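Local atomic coordinates of putative TOXIN related protein (Parabacteroides distasonis ATCC 8503, PDB entry 3K0Y), a protein that is of unknown function but is named as putatively toxin-related, combines NigD-like OB and beta-sandwich domains and is probably exported. Residues N112-I115 and L120-Y123; V188-S193 and Q197-K202; I122-L127 and L150-N155. One frame throughout, in Å; residues are numbered along the deposited sequence.

From the N terminus, contact 1 comes first and closes the short hairpin of strands 113-116 and 119-128. Contact 3 starts where it ends, sharing Ile-122 and Tyr-123, and spans the longer connection to strand 149-155, which lies in the opposing four-stranded sheet. Contact 2 follows later in the chain as a second hairpin, strands 184-192 and 195-203, at one margin of that sheet. Contacts 1 and 3 overlap at those two residues, and contact 2 follows in series. In space they meet: Met-113 packs on Val-188, and backbone bonds of Asn-189 to Leu-150 and Phe-152 join contacts 2 and 3. Contact 3 joins the two sheets that carry the hairpins, as expected of the NigD-like C-terminal beta sandwich.

Contact 1 of 3, residues N112-I115 and L120-Y123; sequences NMWI and LNIY
The Trp-114 indole takes Asn-121 CB on one face, with CB 3.4 Å from the centroid of the six-membered ring and 11° off its normal, a CH-pi contact; in the ring plane, the backbone C of Asn-112 lies at the edge. The Asn-121 amide continues beneath the pyrrole side, only 21° from parallel to the indole. Chi1 of 75° sets the ring between the Trp-114 N and carbonyl carbon, folding it over the facing strand. Asn-112 and Tyr-123 run side by side, with ND2 of Asn-112 3.5 Å from CD2 of Tyr-123 in an oblique approach. One water bridges them, 2.6 Å from Asn-112 ND2 and 2.9 Å from Tyr-123 O. On the other face of this antiparallel hairpin, CG of Met-113, a selenomethionine, meets CD1 of Leu-120 at 3.8 Å. Trp-114 O accepts twice, from Asn-121 N at 2.8 Å and, from above the carbonyl plane, from Asn-121 ND2 at 3.3 Å. The ND2 bond restrains the amide, as does Arg-53 at Asn-121 OD1; Asp-31 holds Trp-114 NE1, restraining the indole and coupling the hairpin to the NigD-like OB region.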
ATOM      1  N   ASN A 112     -11.026   0.308   3.887  1.00 43.84           N
ATOM      2  CA  ASN A 112      -9.949  -0.688   3.863  1.00 44.76           C
ATOM      3  C   ASN A 112      -9.031  -0.370   2.704  1.00 44.59           C
ATOM      4  O   ASN A 112      -8.095  -1.141   2.375  1.00 44.77           O
ATOM      5  CB  ASN A 112     -10.501  -2.152   3.817  1.00 44.98           C
ATOM      6  CG  ASN A 112     -10.967  -2.679   5.223  1.00 48.18           C
ATOM      7  OD1 ASN A 112     -10.742  -2.050   6.241  1.00 49.28           O
ATOM      8  ND2 ASN A 112     -11.582  -3.860   5.251  1.00 51.81           N
HETATM    9  N   MSE A 113      -9.303   0.752   2.038  1.00 43.56           N
HETATM   10  CA  MSE A 113      -8.354   1.291   1.063  1.00 44.07           C
HETATM   11  C   MSE A 113      -8.083   2.738   1.411  1.00 43.63           C
HETATM   12  O   MSE A 113      -8.996   3.505   1.525  1.00 41.49           O
HETATM   13  CB  MSE A 113      -8.945   1.237  -0.346  1.00 44.17           C
HETATM   14  CG  MSE A 113      -7.884   1.485  -1.359  1.00 46.96           C
HETATM   15 SE   MSE A 113      -8.399   1.447  -3.253  0.75 43.31          SE
HETATM   16  CE  MSE A 113      -9.161  -0.251  -3.423  1.00 43.14           C
ATOM     17  N   TRP A 114      -6.823   3.139   1.580  1.00 43.58           N
ATOM     18  CA  TRP A 114      -6.572   4.535   1.911  1.00 43.34           C
ATOM     19  C   TRP A 114      -5.216   5.013   1.461  1.00 44.42           C
ATOM     20  O   TRP A 114      -4.304   4.212   1.346  1.00 44.24           O
ATOM     21  CB  TRP A 114      -6.758   4.757   3.419  1.00 43.06           C
ATOM     22  CG  TRP A 114      -5.663   4.237   4.284  1.00 42.82           C
ATOM     23  CD1 TRP A 114      -4.652   4.958   4.840  1.00 40.02           C
ATOM     24  CD2 TRP A 114      -5.448   2.879   4.674  1.00 42.54           C
ATOM     25  NE1 TRP A 114      -3.842   4.149   5.564  1.00 42.57           N
ATOM     26  CE2 TRP A 114      -4.287   2.860   5.466  1.00 42.90           C
ATOM     27  CE3 TRP A 114      -6.138   1.683   4.461  1.00 45.32           C
ATOM     28  CZ2 TRP A 114      -3.805   1.701   6.046  1.00 42.44           C
ATOM     29  CZ3 TRP A 114      -5.636   0.506   5.057  1.00 42.96           C
ATOM     30  CH2 TRP A 114      -4.494   0.545   5.833  1.00 40.71           C
ATOM     31  N   ILE A 115      -5.085   6.323   1.230  1.00 44.93           N
ATOM     32  CA  ILE A 115      -3.810   6.950   0.942  1.00 45.91           C
ATOM     33  C   ILE A 115      -3.141   7.371   2.237  1.00 46.41           C
ATOM     34  O   ILE A 115      -3.774   7.978   3.090  1.00 47.49           O
ATOM     35  CB  ILE A 115      -3.939   8.176  -0.002  1.00 46.90           C
ATOM     36  CG1 ILE A 115      -4.470   7.723  -1.372  1.00 50.06           C
ATOM     37  CG2 ILE A 115      -2.540   8.818  -0.223  1.00 45.81           C
ATOM     38  CD1 ILE A 115      -4.763   8.903  -2.322  1.00 56.62           C
ATOM     39  N   LEU A 120      -0.667   3.935  -1.579  1.00 41.88           N
ATOM     40  CA  LEU A 120      -1.997   3.382  -1.531  1.00 41.11           C
ATOM     41  C   LEU A 120      -1.922   2.106  -0.681  1.00 41.56           C
ATOM     42  O   LEU A 120      -1.248   1.161  -1.056  1.00 43.95           O
ATOM     43  CB  LEU A 120      -2.506   3.061  -2.929  1.00 40.16           C
ATOM     44  CG  LEU A 120      -3.894   2.447  -3.015  1.00 39.91           C
ATOM     45  CD1 LEU A 120      -4.976   3.523  -2.637  1.00 40.82           C
ATOM     46  CD2 LEU A 120      -4.228   1.778  -4.336  1.00 35.70           C
ATOM     47  N   ASN A 121      -2.703   2.072   0.382  1.00 39.41           N
ATOM     48  CA  ASN A 121      -2.755   1.007   1.329  1.00 39.68           C
ATOM     49  C   ASN A 121      -4.047   0.231   1.169  1.00 39.82           C
ATOM     50  O   ASN A 121      -5.110   0.826   1.039  1.00 40.47           O
ATOM     51  CB  ASN A 121      -2.682   1.573   2.728  1.00 37.91           C
ATOM     52  CG  ASN A 121      -1.402   2.315   2.987  1.00 40.33           C
ATOM     53  OD1 ASN A 121      -0.385   1.705   3.287  1.00 41.75           O
ATOM     54  ND2 ASN A 121      -1.435   3.647   2.873  1.00 40.03           N
ATOM     55  N   ILE A 122      -3.944  -1.084   1.163  1.00 38.97           N
ATOM     56  CA  ILE A 122      -5.057  -1.925   0.989  1.00 39.32           C
ATOM     57  C   ILE A 122      -5.045  -3.058   1.987  1.00 39.03           C
ATOM     58  O   ILE A 122      -4.005  -3.639   2.244  1.00 39.52           O
ATOM     59  CB  ILE A 122      -5.122  -2.522  -0.434  1.00 39.82           C
ATOM     60  CG1 ILE A 122      -5.141  -1.436  -1.489  1.00 41.37           C
ATOM     61  CG2 ILE A 122      -6.392  -3.364  -0.563  1.00 40.58           C
ATOM     62  CD1 ILE A 122      -5.121  -1.946  -2.963  1.00 38.87           C
ATOM     63  N   TYR A 123      -6.206  -3.309   2.588  1.00 39.74           N
ATOM     64  CA  TYR A 123      -6.542  -4.521   3.325  1.00 40.44           C
ATOM     65  C   TYR A 123      -7.657  -5.189   2.541  1.00 41.04           C
ATOM     66  O   TYR A 123      -8.736  -4.605   2.380  1.00 39.77           O
ATOM     67  CB  TYR A 123      -7.061  -4.192   4.743  1.00 41.41           C
ATOM     68  CG  TYR A 123      -7.445  -5.400   5.589  1.00 43.09           C
ATOM     69  CD1 TYR A 123      -6.514  -6.048   6.393  1.00 48.75           C
ATOM     70  CD2 TYR A 123      -8.751  -5.895   5.573  1.00 47.11           C
ATOM     71  CE1 TYR A 123      -6.871  -7.168   7.200  1.00 47.77           C
ATOM     72  CE2 TYR A 123      -9.132  -7.005   6.351  1.00 48.80           C
ATOM     73  CZ  TYR A 123      -8.180  -7.636   7.157  1.00 50.24           C
ATOM     74  OH  TYR A 123      -8.562  -8.724   7.892  1.00 53.36           O
TER
HETATM   75  O   HOH W   1     -11.502  -5.146   2.963  1.00 38.11           O

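Contact 2 of 3, residues V188-S193 and Q197-K202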
ATOM      1  N   VAL A 188      -9.423   3.882  -8.202  1.00 42.58           N
ATOM      2  CA  VAL A 188      -8.860   2.576  -8.172  1.00 41.95           C
ATOM      3  C   VAL A 188      -9.974   1.564  -8.420  1.00 42.75           C
ATOM      4  O   VAL A 188     -10.849   1.379  -7.570  1.00 41.88           O
ATOM      5  CB  VAL A 188      -8.210   2.279  -6.803  1.00 42.80           C
ATOM      6  CG1 VAL A 188      -7.633   0.870  -6.799  1.00 41.44           C
ATOM      7  CG2 VAL A 188      -7.150   3.313  -6.463  1.00 39.34           C
ATOM      8  N   ASN A 189      -9.881   0.877  -9.558  1.00 41.49           N
ATOM      9  CA  ASN A 189     -10.715  -0.235  -9.926  1.00 43.24           C
ATOM     10  C   ASN A 189     -10.158  -1.563  -9.408  1.00 45.62           C
ATOM     11  O   ASN A 189      -8.925  -1.748  -9.308  1.00 45.71           O
ATOM     12  CB  ASN A 189     -10.825  -0.264 -11.457  1.00 43.21           C
ATOM     13  CG  ASN A 189     -11.567   0.946 -11.992  1.00 44.92           C
ATOM     14  OD1 ASN A 189     -12.680   1.189 -11.585  1.00 50.02           O
ATOM     15  ND2 ASN A 189     -10.945   1.724 -12.830  1.00 43.48           N
ATOM     16  N   TYR A 190     -11.056  -2.462  -9.016  1.00 47.41           N
ATOM     17  CA  TYR A 190     -10.696  -3.821  -8.580  1.00 49.36           C
ATOM     18  C   TYR A 190     -11.850  -4.726  -8.955  1.00 50.30           C
ATOM     19  O   TYR A 190     -12.932  -4.230  -9.246  1.00 51.09           O
ATOM     20  CB  TYR A 190     -10.423  -3.871  -7.069  1.00 49.89           C
ATOM     21  CG  TYR A 190     -11.578  -3.431  -6.222  1.00 50.73           C
ATOM     22  CD1 TYR A 190     -11.861  -2.098  -6.057  1.00 53.55           C
ATOM     23  CD2 TYR A 190     -12.384  -4.357  -5.571  1.00 53.57           C
ATOM     24  CE1 TYR A 190     -12.929  -1.686  -5.306  1.00 54.76           C
ATOM     25  CE2 TYR A 190     -13.451  -3.952  -4.819  1.00 55.74           C
ATOM     26  CZ  TYR A 190     -13.710  -2.614  -4.680  1.00 56.50           C
ATOM     27  OH  TYR A 190     -14.781  -2.184  -3.918  1.00 60.35           O
ATOM     28  N   TRP A 191     -11.630  -6.033  -8.948  1.00 51.69           N
ATOM     29  CA  TRP A 191     -12.648  -6.989  -9.367  1.00 53.16           C
ATOM     30  C   TRP A 191     -13.094  -7.853  -8.226  1.00 52.34           C
ATOM     31  O   TRP A 191     -12.289  -8.315  -7.411  1.00 50.99           O
ATOM     32  CB  TRP A 191     -12.189  -7.819 -10.565  1.00 54.52           C
ATOM     33  CG  TRP A 191     -12.168  -6.927 -11.738  1.00 63.30           C
ATOM     34  CD1 TRP A 191     -13.244  -6.542 -12.536  1.00 68.45           C
ATOM     35  CD2 TRP A 191     -11.047  -6.161 -12.186  1.00 70.79           C
ATOM     36  NE1 TRP A 191     -12.827  -5.605 -13.466  1.00 70.81           N
ATOM     37  CE2 TRP A 191     -11.486  -5.362 -13.274  1.00 72.27           C
ATOM     38  CE3 TRP A 191      -9.711  -6.071 -11.773  1.00 71.18           C
ATOM     39  CZ2 TRP A 191     -10.622  -4.509 -13.956  1.00 73.81           C
ATOM     40  CZ3 TRP A 191      -8.864  -5.220 -12.462  1.00 72.48           C
ATOM     41  CH2 TRP A 191      -9.312  -4.467 -13.537  1.00 72.10           C
ATOM     42  N   THR A 192     -14.416  -8.007  -8.156  1.00 51.78           N
ATOM     43  CA  THR A 192     -15.072  -8.735  -7.104  1.00 51.80           C
ATOM     44  C   THR A 192     -15.922  -9.820  -7.730  1.00 51.81           C
ATOM     45  O   THR A 192     -15.998  -9.936  -8.953  1.00 50.41           O
ATOM     46  CB  THR A 192     -15.970  -7.812  -6.241  1.00 51.56           C
ATOM     47  OG1 THR A 192     -17.166  -7.476  -6.964  1.00 52.69           O
ATOM     48  CG2 THR A 192     -15.236  -6.559  -5.884  1.00 50.57           C
ATOM     49  N   SER A 193     -16.543 -10.615  -6.865  1.00 52.81           N
ATOM     50  CA  SER A 193     -17.401 -11.712  -7.273  1.00 54.17           C
ATOM     51  C   SER A 193     -18.679 -11.194  -7.931  1.00 54.77           C
ATOM     52  O   SER A 193     -19.315 -11.915  -8.680  1.00 55.68           O
ATOM     53  CB  SER A 193     -17.764 -12.551  -6.054  1.00 54.21           C
ATOM     54  OG  SER A 193     -18.489 -11.754  -5.132  1.00 54.47           O
ATOM     55  N   GLN A 197     -15.595  -2.995  -9.541  1.00 51.73           N
ATOM     56  CA  GLN A 197     -15.949  -1.840  -8.704  1.00 51.23           C
ATOM     57  C   GLN A 197     -14.811  -0.859  -8.697  1.00 50.34           C
ATOM     58  O   GLN A 197     -13.711  -1.189  -9.115  1.00 50.43           O
ATOM     59  CB  GLN A 197     -16.195  -2.184  -7.240  1.00 51.18           C
ATOM     60  CG  GLN A 197     -16.471  -3.590  -6.921  1.00 53.80           C
ATOM     61  CD  GLN A 197     -17.913  -3.862  -6.720  1.00 57.32           C
ATOM     62  OE1 GLN A 197     -18.299  -4.801  -5.991  1.00 62.39           O
ATOM     63  NE2 GLN A 197     -18.734  -3.071  -7.353  1.00 58.02           N
ATOM     64  N   ALA A 198     -15.076   0.301  -8.123  1.00 48.64           N
ATOM     65  CA  ALA A 198     -14.188   1.455  -8.113  1.00 49.47           C
ATOM     66  C   ALA A 198     -14.197   2.103  -6.726  1.00 50.30           C
ATOM     67  O   ALA A 198     -15.221   2.156  -6.042  1.00 49.12           O
ATOM     68  CB  ALA A 198     -14.637   2.505  -9.123  1.00 48.90           C
ATOM     69  N   TYR A 199     -13.055   2.620  -6.317  1.00 50.67           N
ATOM     70  CA  TYR A 199     -13.037   3.456  -5.156  1.00 51.61           C
ATOM     71  C   TYR A 199     -12.331   4.727  -5.550  1.00 51.01           C
ATOM     72  O   TYR A 199     -11.405   4.689  -6.315  1.00 50.24           O
ATOM     73  CB  TYR A 199     -12.373   2.756  -3.971  1.00 52.02           C
ATOM     74  CG  TYR A 199     -13.310   1.791  -3.253  1.00 55.26           C
ATOM     75  CD1 TYR A 199     -14.728   2.037  -3.111  1.00 54.29           C
ATOM     76  CD2 TYR A 199     -12.802   0.597  -2.755  1.00 54.46           C
ATOM     77  CE1 TYR A 199     -15.559   1.075  -2.440  1.00 53.67           C
ATOM     78  CE2 TYR A 199     -13.610  -0.341  -2.161  1.00 58.34           C
ATOM     79  CZ  TYR A 199     -14.974  -0.105  -1.971  1.00 54.88           C
ATOM     80  OH  TYR A 199     -15.614  -1.127  -1.307  1.00 53.42           O
ATOM     81  N   LYS A 200     -12.831   5.854  -5.047  1.00 50.69           N
ATOM     82  CA  LYS A 200     -12.333   7.164  -5.408  1.00 50.67           C
ATOM     83  C   LYS A 200     -11.722   7.821  -4.220  1.00 49.07           C
ATOM     84  O   LYS A 200     -12.412   8.067  -3.235  1.00 50.14           O
ATOM     85  CB  LYS A 200     -13.447   8.052  -5.889  1.00 51.12           C
ATOM     86  CG  LYS A 200     -14.001   7.720  -7.200  1.00 56.26           C
ATOM     87  CD  LYS A 200     -14.716   8.951  -7.809  1.00 62.20           C
ATOM     88  CE  LYS A 200     -15.153   8.662  -9.258  1.00 64.20           C
ATOM     89  NZ  LYS A 200     -16.262   9.564  -9.656  1.00 67.31           N
ATOM     90  N   LEU A 201     -10.457   8.155  -4.316  1.00 47.85           N
ATOM     91  CA  LEU A 201      -9.767   8.797  -3.229  1.00 49.01           C
ATOM     92  C   LEU A 201      -9.190  10.125  -3.727  1.00 50.14           C
ATOM     93  O   LEU A 201      -8.990  10.344  -4.914  1.00 49.95           O
ATOM     94  CB  LEU A 201      -8.624   7.913  -2.685  1.00 48.66           C
ATOM     95  CG  LEU A 201      -8.850   6.415  -2.464  1.00 50.55           C
ATOM     96  CD1 LEU A 201      -8.688   5.654  -3.781  1.00 51.59           C
ATOM     97  CD2 LEU A 201      -7.835   5.788  -1.454  1.00 52.95           C
ATOM     98  N   LYS A 202      -8.899  10.994  -2.780  1.00 50.68           N
ATOM     99  CA  LYS A 202      -8.258  12.272  -3.055  1.00 50.40           C
ATOM    100  C   LYS A 202      -6.779  12.022  -2.940  1.00 49.07           C
ATOM    101  O   LYS A 202      -6.364  11.362  -2.010  1.00 49.01           O
ATOM    102  CB  LYS A 202      -8.690  13.315  -2.012  1.00 49.89           C
ATOM    103  CG  LYS A 202     -10.132  13.674  -2.061  1.00 51.00           C
ATOM    104  CD  LYS A 202     -10.415  14.466  -3.286  1.00 54.04           C
ATOM    105  CE  LYS A 202     -11.827  15.041  -3.316  1.00 55.22           C
ATOM    106  NZ  LYS A 202     -12.271  15.365  -4.721  1.00 51.26           N
TER
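A chi1 of 59° holds the Tyr-190 ring between its own backbone N and carbonyl carbon, while Tyr-199, with CG anti to the carbonyl carbon (chi1 -81°), sends its ring back to meet it diagonally across the hairpin. The rings are neither stacked nor edge-to-face: their planes are 34° apart and their centroids 5.0 Å. The phenol ends are modelled too close together for their exact spacing to be trusted. Tyr-199 OH bonds to the backbone O of Ile-108, which ties the ring to the loop ahead of strand 113-116.

Gln-197, directly opposite Tyr-190 in the register, bends at its second torsion and carries its aliphatic part obliquely across the phenol, CB being 3.6 Å from Tyr-190 CZ. Its far end then reaches Thr-192, crossing that side chain at about a right angle. CG of Gln-197 rests 3.4 Å from Thr-192 CG2, and OE1 stands 3.1 Å from Thr-192 OG1. That hydroxyl also bonds to Gly-195 O, and its single proton cannot be assigned to one of the two acceptors. Farther along the same face, Val-188 CG2 touches Leu-201 CD1 at 3.9 Å.

Four backbone bonds lock the register. Val-188 and Tyr-199 exchange two, with Tyr-199 N to Val-188 O at 2.8 Å, and Tyr-190 and Gln-197 exchange the other two. Between these hydrogen-bonded pairs, Asn-189 and Ala-198 form a non-hydrogen-bonded pair whose side chains project from the other face, OD1 of Asn-189 lying 3.4 Å from CB of Ala-198. Val-188 and Tyr-199 also pack on Met-113 of the facing sheet. This is an antiparallel beta hairpin with a tight turn, its second strand outermost in the sheet, as expected at the margin of a beta sandwich such as the NigD-like C-terminal domain.

Contact 3 of 3, residues I122-L127 and L150-N155; sequences IYFETL and LEFRHN
Thr-126 OG1 hydrogen-bonds to Pro-105 O and lies against His-154, whose CE1 is 3.2 Å from it, a close contact and not a bond. Threonine and imidazole approach from opposite directions, with the methyl CG2 of Thr-126 3.7 Å from His-154 NE2. Both ring nitrogens are occupied, ND1 by Asp-104 O and NE2 by ND1 of His-134, and these bonds fix the rotation of the imidazole in this buried place.

Farther toward the start of both segments the contact is apolar. CG of Phe-152 stands anti to its backbone N (chi1 174°), which extends the ring toward the facing sheet. There it accepts CD1 of Ile-122 over one face, 3.8 Å from the ring centroid. The rim of the same ring points at Phe-124 in an edge-to-face pair, planes at 61°, CZ of Phe-152 lying 4.0 Å from Phe-124 CD1, offset from the middle of the face. The strand axes are 10.2 Å apart and cross at -27°, the geometry of aligned face-to-face packing in a beta sandwich. Ile-136 of the same sheet as Phe-152 touches both phenylalanines.

On the reverse side of strand 149-155, OE1 of Glu-151 receives two donors side-on from Arg-153, NE at 2.9 Å and NH2 at 2.7 Å. Arg-153 also salt-bridges Asp-98 through NH1, and Trp-191 packs against both side chains of the Glu-151 and Arg-153 pair.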
ATOM      1  N   ILE A 122      -3.944  -1.084   1.163  1.00 38.97           N
ATOM      2  CA  ILE A 122      -5.057  -1.925   0.989  1.00 39.32           C
ATOM      3  C   ILE A 122      -5.045  -3.058   1.987  1.00 39.03           C
ATOM      4  O   ILE A 122      -4.005  -3.639   2.244  1.00 39.52           O
ATOM      5  CB  ILE A 122      -5.122  -2.522  -0.434  1.00 39.82           C
ATOM      6  CG1 ILE A 122      -5.141  -1.436  -1.489  1.00 41.37           C
ATOM      7  CG2 ILE A 122      -6.392  -3.364  -0.563  1.00 40.58           C
ATOM      8  CD1 ILE A 122      -5.121  -1.946  -2.963  1.00 38.87           C
ATOM      9  N   TYR A 123      -6.206  -3.309   2.588  1.00 39.74           N
ATOM     10  CA  TYR A 123      -6.542  -4.521   3.325  1.00 40.44           C
ATOM     11  C   TYR A 123      -7.657  -5.189   2.541  1.00 41.04           C
ATOM     12  O   TYR A 123      -8.736  -4.605   2.380  1.00 39.77           O
ATOM     13  CB  TYR A 123      -7.061  -4.192   4.743  1.00 41.41           C
ATOM     14  CG  TYR A 123      -7.445  -5.400   5.589  1.00 43.09           C
ATOM     15  CD1 TYR A 123      -6.514  -6.048   6.393  1.00 48.75           C
ATOM     16  CD2 TYR A 123      -8.751  -5.895   5.573  1.00 47.11           C
ATOM     17  CE1 TYR A 123      -6.871  -7.168   7.200  1.00 47.77           C
ATOM     18  CE2 TYR A 123      -9.132  -7.005   6.351  1.00 48.80           C
ATOM     19  CZ  TYR A 123      -8.180  -7.636   7.157  1.00 50.24           C
ATOM     20  OH  TYR A 123      -8.562  -8.724   7.892  1.00 53.36           O
ATOM     21  N   PHE A 124      -7.426  -6.417   2.086  1.00 41.63           N
ATOM     22  CA  PHE A 124      -8.354  -7.102   1.173  1.00 42.19           C
ATOM     23  C   PHE A 124      -8.515  -8.534   1.611  1.00 43.44           C
ATOM     24  O   PHE A 124      -7.691  -9.065   2.386  1.00 44.25           O
ATOM     25  CB  PHE A 124      -7.874  -7.035  -0.292  1.00 42.97           C
ATOM     26  CG  PHE A 124      -6.629  -7.883  -0.582  1.00 43.14           C
ATOM     27  CD1 PHE A 124      -5.375  -7.383  -0.346  1.00 41.64           C
ATOM     28  CD2 PHE A 124      -6.748  -9.182  -1.060  1.00 44.60           C
ATOM     29  CE1 PHE A 124      -4.233  -8.167  -0.577  1.00 42.85           C
ATOM     30  CE2 PHE A 124      -5.603  -9.985  -1.279  1.00 43.50           C
ATOM     31  CZ  PHE A 124      -4.373  -9.465  -1.047  1.00 41.45           C
ATOM     32  N   GLU A 125      -9.582  -9.166   1.151  1.00 43.60           N
ATOM     33  CA  GLU A 125      -9.780 -10.569   1.433  1.00 45.09           C
ATOM     34  C   GLU A 125     -10.008 -11.320   0.162  1.00 44.45           C
ATOM     35  O   GLU A 125     -10.450 -10.775  -0.820  1.00 44.03           O
ATOM     36  CB  GLU A 125     -11.005 -10.792   2.326  1.00 45.67           C
ATOM     37  CG  GLU A 125     -10.898 -10.261   3.737  1.00 49.22           C
ATOM     38  CD  GLU A 125     -12.234 -10.374   4.489  1.00 54.22           C
ATOM     39  OE1 GLU A 125     -13.226  -9.646   4.151  1.00 56.93           O
ATOM     40  OE2 GLU A 125     -12.276 -11.206   5.399  1.00 51.85           O
ATOM     41  N   THR A 126      -9.711 -12.602   0.198  1.00 45.64           N
ATOM     42  CA  THR A 126      -9.922 -13.446  -0.972  1.00 46.01           C
ATOM     43  C   THR A 126      -9.896 -14.878  -0.486  1.00 46.27           C
ATOM     44  O   THR A 126      -9.879 -15.104   0.719  1.00 45.73           O
ATOM     45  CB  THR A 126      -8.875 -13.113  -2.076  1.00 46.22           C
ATOM     46  OG1 THR A 126      -9.239 -13.734  -3.314  1.00 46.90           O
ATOM     47  CG2 THR A 126      -7.479 -13.500  -1.677  1.00 44.20           C
ATOM     48  N   LEU A 127      -9.906 -15.831  -1.412  1.00 46.86           N
ATOM     49  CA  LEU A 127      -9.880 -17.247  -1.083  1.00 47.53           C
ATOM     50  C   LEU A 127      -8.471 -17.777  -1.368  1.00 47.46           C
ATOM     51  O   LEU A 127      -7.883 -17.439  -2.406  1.00 46.95           O
ATOM     52  CB  LEU A 127     -10.934 -18.001  -1.917  1.00 48.23           C
ATOM     53  CG  LEU A 127     -12.413 -17.658  -1.628  1.00 50.04           C
ATOM     54  CD1 LEU A 127     -13.344 -18.055  -2.772  1.00 48.44           C
ATOM     55  CD2 LEU A 127     -12.854 -18.375  -0.325  1.00 51.78           C
ATOM     56  N   LEU A 150      -6.276   3.757 -11.735  1.00 44.50           N
ATOM     57  CA  LEU A 150      -5.470   2.572 -11.475  1.00 44.20           C
ATOM     58  C   LEU A 150      -6.329   1.333 -11.352  1.00 44.35           C
ATOM     59  O   LEU A 150      -7.541   1.429 -11.131  1.00 44.04           O
ATOM     60  CB  LEU A 150      -4.647   2.776 -10.231  1.00 43.67           C
ATOM     61  CG  LEU A 150      -3.800   4.042 -10.157  1.00 46.37           C
ATOM     62  CD1 LEU A 150      -3.417   4.330  -8.673  1.00 49.73           C
ATOM     63  CD2 LEU A 150      -2.547   3.883 -10.968  1.00 50.36           C
ATOM     64  N   GLU A 151      -5.702   0.162 -11.528  1.00 43.45           N
ATOM     65  CA  GLU A 151      -6.377  -1.104 -11.319  1.00 43.03           C
ATOM     66  C   GLU A 151      -5.589  -1.943 -10.310  1.00 42.02           C
ATOM     67  O   GLU A 151      -4.384  -2.145 -10.461  1.00 42.61           O
ATOM     68  CB  GLU A 151      -6.473  -1.906 -12.606  1.00 42.96           C
ATOM     69  CG  GLU A 151      -7.246  -1.308 -13.671  1.00 43.79           C
ATOM     70  CD  GLU A 151      -7.249  -2.142 -14.985  1.00 43.48           C
ATOM     71  OE1 GLU A 151      -6.454  -3.095 -15.150  1.00 42.74           O
ATOM     72  OE2 GLU A 151      -8.074  -1.813 -15.845  1.00 46.18           O
ATOM     73  N   PHE A 152      -6.274  -2.419  -9.288  1.00 41.02           N
ATOM     74  CA  PHE A 152      -5.719  -3.315  -8.337  1.00 40.85           C
ATOM     75  C   PHE A 152      -5.977  -4.696  -8.876  1.00 40.60           C
ATOM     76  O   PHE A 152      -7.098  -5.081  -9.105  1.00 42.06           O
ATOM     77  CB  PHE A 152      -6.373  -3.144  -6.964  1.00 40.87           C
ATOM     78  CG  PHE A 152      -5.935  -4.167  -5.957  1.00 40.88           C
ATOM     79  CD1 PHE A 152      -4.609  -4.235  -5.565  1.00 41.01           C
ATOM     80  CD2 PHE A 152      -6.822  -5.064  -5.431  1.00 41.12           C
ATOM     81  CE1 PHE A 152      -4.192  -5.184  -4.650  1.00 42.51           C
ATOM     82  CE2 PHE A 152      -6.431  -6.006  -4.497  1.00 43.51           C
ATOM     83  CZ  PHE A 152      -5.104  -6.067  -4.089  1.00 42.83           C
ATOM     84  N   ARG A 153      -4.915  -5.453  -9.056  1.00 41.39           N
ATOM     85  CA  ARG A 153      -4.968  -6.737  -9.711  1.00 41.30           C
ATOM     86  C   ARG A 153      -4.499  -7.863  -8.774  1.00 40.57           C
ATOM     87  O   ARG A 153      -3.582  -7.670  -7.944  1.00 39.58           O
ATOM     88  CB  ARG A 153      -4.068  -6.640 -10.934  1.00 41.93           C
ATOM     89  CG  ARG A 153      -4.563  -5.653 -11.955  1.00 44.60           C
ATOM     90  CD  ARG A 153      -5.464  -6.403 -12.823  1.00 49.23           C
ATOM     91  NE  ARG A 153      -5.825  -5.714 -14.038  1.00 50.53           N
ATOM     92  CZ  ARG A 153      -6.382  -6.334 -15.062  1.00 47.02           C
ATOM     93  NH1 ARG A 153      -6.612  -7.628 -15.002  1.00 43.60           N
ATOM     94  NH2 ARG A 153      -6.738  -5.650 -16.119  1.00 48.12           N
ATOM     95  N   HIS A 154      -5.173  -9.017  -8.890  1.00 40.12           N
ATOM     96  CA  HIS A 154      -4.921 -10.194  -8.077  1.00 39.46           C
ATOM     97  C   HIS A 154      -4.948 -11.418  -8.965  1.00 39.52           C
ATOM     98  O   HIS A 154      -5.956 -11.656  -9.680  1.00 39.62           O
ATOM     99  CB  HIS A 154      -5.950 -10.270  -6.959  1.00 40.21           C
ATOM    100  CG  HIS A 154      -6.002 -11.575  -6.211  1.00 38.33           C
ATOM    101  ND1 HIS A 154      -7.128 -12.360  -6.206  1.00 40.78           N
ATOM    102  CD2 HIS A 154      -5.125 -12.175  -5.372  1.00 39.12           C
ATOM    103  CE1 HIS A 154      -6.926 -13.421  -5.441  1.00 38.20           C
ATOM    104  NE2 HIS A 154      -5.711 -13.341  -4.930  1.00 39.05           N
ATOM    105  N   ASN A 155      -3.831 -12.151  -8.959  1.00 37.74           N
ATOM    106  CA  ASN A 155      -3.757 -13.464  -9.623  1.00 39.09           C
ATOM    107  C   ASN A 155      -3.526 -14.557  -8.596  1.00 38.81           C
ATOM    108  O   ASN A 155      -2.480 -14.592  -7.977  1.00 39.21           O
ATOM    109  CB  ASN A 155      -2.592 -13.498 -10.605  1.00 38.78           C
ATOM    110  CG  ASN A 155      -2.801 -14.480 -11.742  1.00 38.73           C
ATOM    111  OD1 ASN A 155      -3.436 -15.503 -11.588  1.00 37.91           O
ATOM    112  ND2 ASN A 155      -2.270 -14.143 -12.896  1.00 36.41           N
TER